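Local coordinates for HTH-type transcriptional regulator Rv1985c/MT2039 (Mycobacterium tuberculosis, PDB 3ISP), which binds DNA as a LysR-type transcriptional regulator, probably activating expression of the exporter LysE and repressing its own, at residues Ser22-Ala27 with Val32-Val37; Gln39-Leu44 with Val53-Pro58. All coordinates share one frame; numbering follows the deposited sequence.

Interaction 1: Ser22-Ala27 with Val32-Val37; sequences SFDAAA and VTPSAV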
loop_
_atom_site.group_PDB
_atom_site.type_symbol
_atom_site.label_atom_id
_atom_site.label_comp_id
_atom_site.label_asym_id
_atom_site.label_seq_id
_atom_site.Cartn_x
_atom_site.Cartn_y
_atom_site.Cartn_z
ATOM N N SER A 22 -10.685 19.655 -5.708
ATOM C CA SER A 22 -12.042 19.984 -6.151
ATOM C C SER A 22 -12.025 20.847 -7.404
ATOM O O SER A 22 -11.202 21.754 -7.523
ATOM C CB SER A 22 -12.797 20.731 -5.055
ATOM O OG SER A 22 -13.835 21.521 -5.613
ATOM N N PHE A 23 -12.939 20.579 -8.334
ATOM C CA PHE A 23 -13.059 21.410 -9.535
ATOM C C PHE A 23 -13.705 22.763 -9.227
ATOM O O PHE A 23 -13.292 23.793 -9.756
ATOM C CB PHE A 23 -13.852 20.688 -10.629
ATOM C CG PHE A 23 -13.003 19.849 -11.549
ATOM C CD1 PHE A 23 -12.191 18.845 -11.050
ATOM C CD2 PHE A 23 -13.032 20.054 -12.917
ATOM C CE1 PHE A 23 -11.420 18.071 -11.898
ATOM C CE2 PHE A 23 -12.263 19.284 -13.767
ATOM C CZ PHE A 23 -11.458 18.292 -13.258
ATOM N N ASP A 24 -14.722 22.746 -8.368
ATOM C CA ASP A 24 -15.411 23.964 -7.950
ATOM C C ASP A 24 -14.494 24.866 -7.130
ATOM O O ASP A 24 -14.449 26.082 -7.341
ATOM C CB ASP A 24 -16.669 23.626 -7.144
ATOM C CG ASP A 24 -17.880 23.371 -8.027
ATOM O OD1 ASP A 24 -17.771 23.552 -9.260
ATOM O OD2 ASP A 24 -18.943 22.994 -7.483
ATOM N N ALA A 25 -13.770 24.265 -6.191
ATOM C CA ALA A 25 -12.842 25.021 -5.365
ATOM C C ALA A 25 -11.871 25.786 -6.250
ATOM O O ALA A 25 -11.814 27.011 -6.206
ATOM C CB ALA A 25 -12.097 24.103 -4.413
ATOM N N ALA A 26 -11.127 25.060 -7.074
ATOM C CA ALA A 26 -10.087 25.667 -7.896
ATOM C C ALA A 26 -10.648 26.653 -8.913
ATOM O O ALA A 26 -9.894 27.388 -9.550
ATOM C CB ALA A 26 -9.272 24.597 -8.590
ATOM N N ALA A 27 -11.970 26.661 -9.064
ATOM C CA ALA A 27 -12.637 27.618 -9.944
ATOM C C ALA A 27 -12.804 28.956 -9.227
ATOM O O ALA A 27 -12.479 30.016 -9.771
ATOM C CB ALA A 27 -13.990 27.078 -10.405
ATOM N N VAL A 32 -13.036 31.654 -12.641
ATOM C CA VAL A 32 -13.531 30.984 -13.845
ATOM C C VAL A 32 -14.602 29.963 -13.501
ATOM O O VAL A 32 -14.679 29.487 -12.368
ATOM C CB VAL A 32 -12.406 30.250 -14.613
ATOM C CG1 VAL A 32 -11.792 31.143 -15.684
ATOM C CG2 VAL A 32 -11.344 29.733 -13.647
ATOM N N THR A 33 -15.419 29.614 -14.489
ATOM C CA THR A 33 -16.481 28.629 -14.293
ATOM C C THR A 33 -15.953 27.189 -14.289
ATOM O O THR A 33 -15.012 26.856 -15.019
ATOM C CB THR A 33 -17.591 28.758 -15.369
ATOM O OG1 THR A 33 -17.055 28.432 -16.658
ATOM C CG2 THR A 33 -18.155 30.171 -15.402
ATOM N N PRO A 34 -16.560 26.330 -13.455
ATOM C CA PRO A 34 -16.272 24.899 -13.505
ATOM C C PRO A 34 -15.965 24.483 -14.931
ATOM O O PRO A 34 -14.891 23.944 -15.198
ATOM C CB PRO A 34 -17.588 24.284 -13.039
ATOM C CG PRO A 34 -18.084 25.264 -12.021
ATOM C CD PRO A 34 -17.584 26.641 -12.442
ATOM N N SER A 35 -16.900 24.756 -15.837
ATOM C CA SER A 35 -16.733 24.464 -17.260
ATOM C C SER A 35 -15.338 24.847 -17.798
ATOM O O SER A 35 -14.675 24.040 -18.467
ATOM C CB SER A 35 -17.835 25.164 -18.064
ATOM O OG SER A 35 -17.748 24.848 -19.444
ATOM N N ALA A 36 -14.898 26.073 -17.501
ATOM C CA ALA A 36 -13.600 26.569 -17.959
ATOM C C ALA A 36 -12.487 25.690 -17.425
ATOM O O ALA A 36 -11.663 25.183 -18.183
ATOM C CB ALA A 36 -13.389 28.007 -17.518
ATOM N N VAL A 37 -12.476 25.519 -16.110
ATOM C CA VAL A 37 -11.528 24.628 -15.456
ATOM C C VAL A 37 -11.579 23.243 -16.098
ATOM O O VAL A 37 -10.546 22.624 -16.350
ATOM C CB VAL A 37 -11.815 24.523 -13.937
ATOM C CG1 VAL A 37 -11.091 23.340 -13.334
ATOM C CG2 VAL A 37 -11.419 25.805 -13.236
#
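In the predicted helix-turn-helix of this LysR-type regulator, Ala27 and Phe23 on the short first helix meet Val37 on the second, the helix expected to read DNA. Val37 splits its two methyls between these partners. With Val37 CG1 anti to the backbone N (chi1 165°), that methyl reaches the Phe23 ring obliquely, 3.8 Å from Phe23 CD2. The other branch, Val37 CG2, is turned to Ala27 and lies 4.0 Å from Ala27 CB. Val17 of helix 9-20 touches both Phe23 and Val37, giving this pair a third helix to pack on.

Nearer the turn, Ala27 CB also lies beside the ring of Pro34, 4.2 Å from Pro34 CD, near the start of helix 34-48. At the solvent-facing edge Asp24 sets off away from the other segment, but its carboxylate swings back and brings Asp24 OD1 to 3.3 Å from Pro34 CG, a contact with a ring carbon. The sole hydrogen bond between the segments is a weak backbone one, from Val32 N to Ala27 O at 3.4 Å.

Each helix has its own N-cap. Ser22 OG accepts from Ala25 N at 2.8 Å in a nearly straight bond (171°), and Thr33 OG1 takes Ala36 N in a weak bond at 3.3 Å.

Most of the polar bonding thus stays within each segment, and of the two caps only the serine's is both short and straight, while the two helices are joined mainly by apolar groups: the methyl of Ala27, the two branches of Val37 and, obliquely met, the Phe23 ring.

Interaction 2: Gln39-Leu44 with Val53-Pro58; sequences QRIKSL and VVREKP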
loop_
_atom_site.group_PDB
_atom_site.type_symbol
_atom_site.label_atom_id
_atom_site.label_comp_id
_atom_site.label_asym_id
_atom_site.label_seq_id
_atom_site.Cartn_x
_atom_site.Cartn_y
_atom_site.Cartn_z
ATOM N N GLN A 39 -12.692 22.396 -19.224
ATOM C CA GLN A 39 -12.167 22.412 -20.584
ATOM C C GLN A 39 -10.685 22.671 -20.543
ATOM O O GLN A 39 -9.944 22.251 -21.429
ATOM C CB GLN A 39 -12.823 23.508 -21.424
ATOM C CG GLN A 39 -14.206 23.180 -21.927
ATOM C CD GLN A 39 -14.989 24.426 -22.268
ATOM O OE1 GLN A 39 -16.145 24.570 -21.870
ATOM N NE2 GLN A 39 -14.356 25.347 -22.991
ATOM N N ARG A 40 -10.252 23.394 -19.521
ATOM C CA ARG A 40 -8.852 23.759 -19.430
ATOM C C ARG A 40 -8.018 22.519 -19.152
ATOM O O ARG A 40 -7.014 22.271 -19.824
ATOM C CB ARG A 40 -8.639 24.812 -18.353
ATOM C CG ARG A 40 -7.309 25.509 -18.461
ATOM C CD ARG A 40 -7.390 26.875 -17.819
ATOM N NE ARG A 40 -8.419 27.706 -18.435
ATOM C CZ ARG A 40 -8.734 28.925 -18.012
ATOM N NH1 ARG A 40 -8.096 29.448 -16.969
ATOM N NH2 ARG A 40 -9.682 29.621 -18.631
ATOM N N ILE A 41 -8.455 21.733 -18.172
ATOM C CA ILE A 41 -7.835 20.447 -17.892
ATOM C C ILE A 41 -8.009 19.466 -19.061
ATOM O O ILE A 41 -7.066 18.785 -19.448
ATOM C CB ILE A 41 -8.362 19.864 -16.574
ATOM C CG1 ILE A 41 -7.684 20.568 -15.402
ATOM C CG2 ILE A 41 -8.104 18.378 -16.496
ATOM C CD1 ILE A 41 -8.151 20.087 -14.069
ATOM N N LYS A 42 -9.212 19.427 -19.626
ATOM C CA LYS A 42 -9.502 18.649 -20.824
ATOM C C LYS A 42 -8.599 18.978 -22.012
ATOM O O LYS A 42 -8.098 18.082 -22.696
ATOM C CB LYS A 42 -10.950 18.863 -21.248
ATOM C CG LYS A 42 -11.841 17.640 -21.108
ATOM C CD LYS A 42 -11.374 16.516 -22.018
ATOM C CE LYS A 42 -12.232 15.275 -21.844
ATOM N NZ LYS A 42 -11.464 14.010 -22.085
ATOM N N SER A 43 -8.408 20.264 -22.280
ATOM C CA SER A 43 -7.638 20.674 -23.451
ATOM C C SER A 43 -6.194 20.258 -23.238
ATOM O O SER A 43 -5.473 19.919 -24.183
ATOM C CB SER A 43 -7.746 22.187 -23.671
ATOM O OG SER A 43 -7.667 22.505 -25.052
ATOM N N LEU A 44 -5.797 20.278 -21.970
ATOM C CA LEU A 44 -4.461 19.895 -21.545
ATOM C C LEU A 44 -4.298 18.378 -21.573
ATOM O O LEU A 44 -3.231 17.867 -21.940
ATOM C CB LEU A 44 -4.210 20.432 -20.141
ATOM C CG LEU A 44 -2.953 19.988 -19.408
ATOM C CD1 LEU A 44 -1.707 20.325 -20.196
ATOM C CD2 LEU A 44 -2.927 20.645 -18.049
ATOM N N VAL A 53 -6.098 13.927 -14.082
ATOM C CA VAL A 53 -6.728 14.135 -12.790
ATOM C C VAL A 53 -7.824 13.120 -12.564
ATOM O O VAL A 53 -8.746 13.019 -13.363
ATOM C CB VAL A 53 -7.436 15.495 -12.732
ATOM C CG1 VAL A 53 -7.976 15.740 -11.334
ATOM C CG2 VAL A 53 -6.508 16.600 -13.150
ATOM N N VAL A 54 -7.743 12.378 -11.471
ATOM C CA VAL A 54 -8.878 11.575 -11.062
ATOM C C VAL A 54 -9.973 12.538 -10.584
ATOM O O VAL A 54 -9.754 13.325 -9.663
ATOM C CB VAL A 54 -8.504 10.615 -9.941
ATOM C CG1 VAL A 54 -9.455 9.445 -9.938
ATOM C CG2 VAL A 54 -7.083 10.137 -10.120
ATOM N N ARG A 55 -11.145 12.484 -11.217
ATOM C CA ARG A 55 -12.203 13.457 -10.947
ATOM C C ARG A 55 -12.904 13.253 -9.606
ATOM O O ARG A 55 -13.556 14.169 -9.106
ATOM C CB ARG A 55 -13.244 13.462 -12.072
ATOM C CG ARG A 55 -13.011 14.502 -13.158
ATOM C CD ARG A 55 -12.035 14.024 -14.221
ATOM N NE ARG A 55 -11.789 15.042 -15.239
ATOM C CZ ARG A 55 -10.940 14.892 -16.250
ATOM N NH1 ARG A 55 -10.255 13.762 -16.376
ATOM N NH2 ARG A 55 -10.781 15.864 -17.142
ATOM N N GLU A 56 -12.750 12.066 -9.023
ATOM C CA GLU A 56 -13.550 11.649 -7.868
ATOM C C GLU A 56 -13.275 12.375 -6.555
ATOM O O GLU A 56 -12.312 13.138 -6.423
ATOM C CB GLU A 56 -13.369 10.151 -7.601
ATOM C CG GLU A 56 -13.528 9.240 -8.805
ATOM C CD GLU A 56 -12.724 7.956 -8.654
ATOM O OE1 GLU A 56 -11.553 8.048 -8.225
ATOM O OE2 GLU A 56 -13.254 6.862 -8.958
ATOM N N LYS A 57 -14.165 12.095 -5.597
ATOM C CA LYS A 57 -14.035 12.421 -4.168
ATOM C C LYS A 57 -13.071 13.578 -3.858
ATOM O O LYS A 57 -13.481 14.732 -3.931
ATOM C CB LYS A 57 -13.703 11.147 -3.384
ATOM C CG LYS A 57 -14.274 11.087 -1.983
ATOM C CD LYS A 57 -15.618 10.384 -1.962
ATOM C CE LYS A 57 -15.915 9.887 -0.564
ATOM N NZ LYS A 57 -14.736 9.157 -0.020
ATOM N N PRO A 58 -11.804 13.290 -3.489
ATOM C CA PRO A 58 -10.857 14.407 -3.546
ATOM C C PRO A 58 -10.034 14.289 -4.824
ATOM O O PRO A 58 -9.592 13.190 -5.153
ATOM C CB PRO A 58 -9.943 14.162 -2.334
ATOM C CG PRO A 58 -10.403 12.848 -1.714
ATOM C CD PRO A 58 -11.212 12.157 -2.760
#
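Arg55 NH1 makes a salt bridge with Glu45, one residue past the end of 39-44, consistent with the arginine's end coming nearer the helix, where Arg55 NH2 lies 3.7 Å from Ile41 CG2. The contact joins the second helix of the helix-turn-helix to the strand 53-54 side of the two-stranded wing in this winged helix-turn-helix domain. Arg55 gets there by a bend at chi2 (84°), and its chain runs past Ile41 in the opposite direction. The guanidinium meets Ile41 CG2 obliquely, and Lys42 CG is only marginally in contact, 4.5 Å from Arg55 NH2.

Next to the arginine, Ile41 and Val53 form the buried part, their side chains crossing at about a right angle. Both point their CB toward the other segment, and Leu14 and Val17 of helix 9-20 close in on Val53 and Ile41 respectively.

The lysine end belongs elsewhere: Lys42 NZ donates to Lys272 O of the second subunit. Lys42 NZ stays 5.3 Å from Arg55 NH2, and the two like charges would be expected to disfavour a closer approach, with Glu45 probably offsetting part of the arginine's charge. Farther along, Glu56 OE2 is salt-bridged to Arg137 of the second subunit, so the wing also faces the partner chain.

At the apolar centre, Val53 CG2 faces two branches of Ile41 at once, 4.0 Å from Ile41 CD1 and 4.1 Å from Ile41 CG2.

Overall arrangement
From the N terminus, the chain passes helix 9-20, then the short helix 23-27, and interaction 1 folds helix 34-48 back against it across a four-residue turn. Interaction 2 opens only afterwards: helix 34-48 runs on, the chain turns, and strand 53-54 returns beside it, closing an eight-residue connection before pairing antiparallel with 60-61. The two closures are thus in series, neither nested nor crossed, and share helix 34-48. Their centres are 10 Å apart, and Phe23 bridges them, Phe23 CZ lying 3.8 Å from both Ile41 CD1 and Arg55 NE. Together with helix 9-20 they tie both helices of the motif and the wing into one DNA-binding domain.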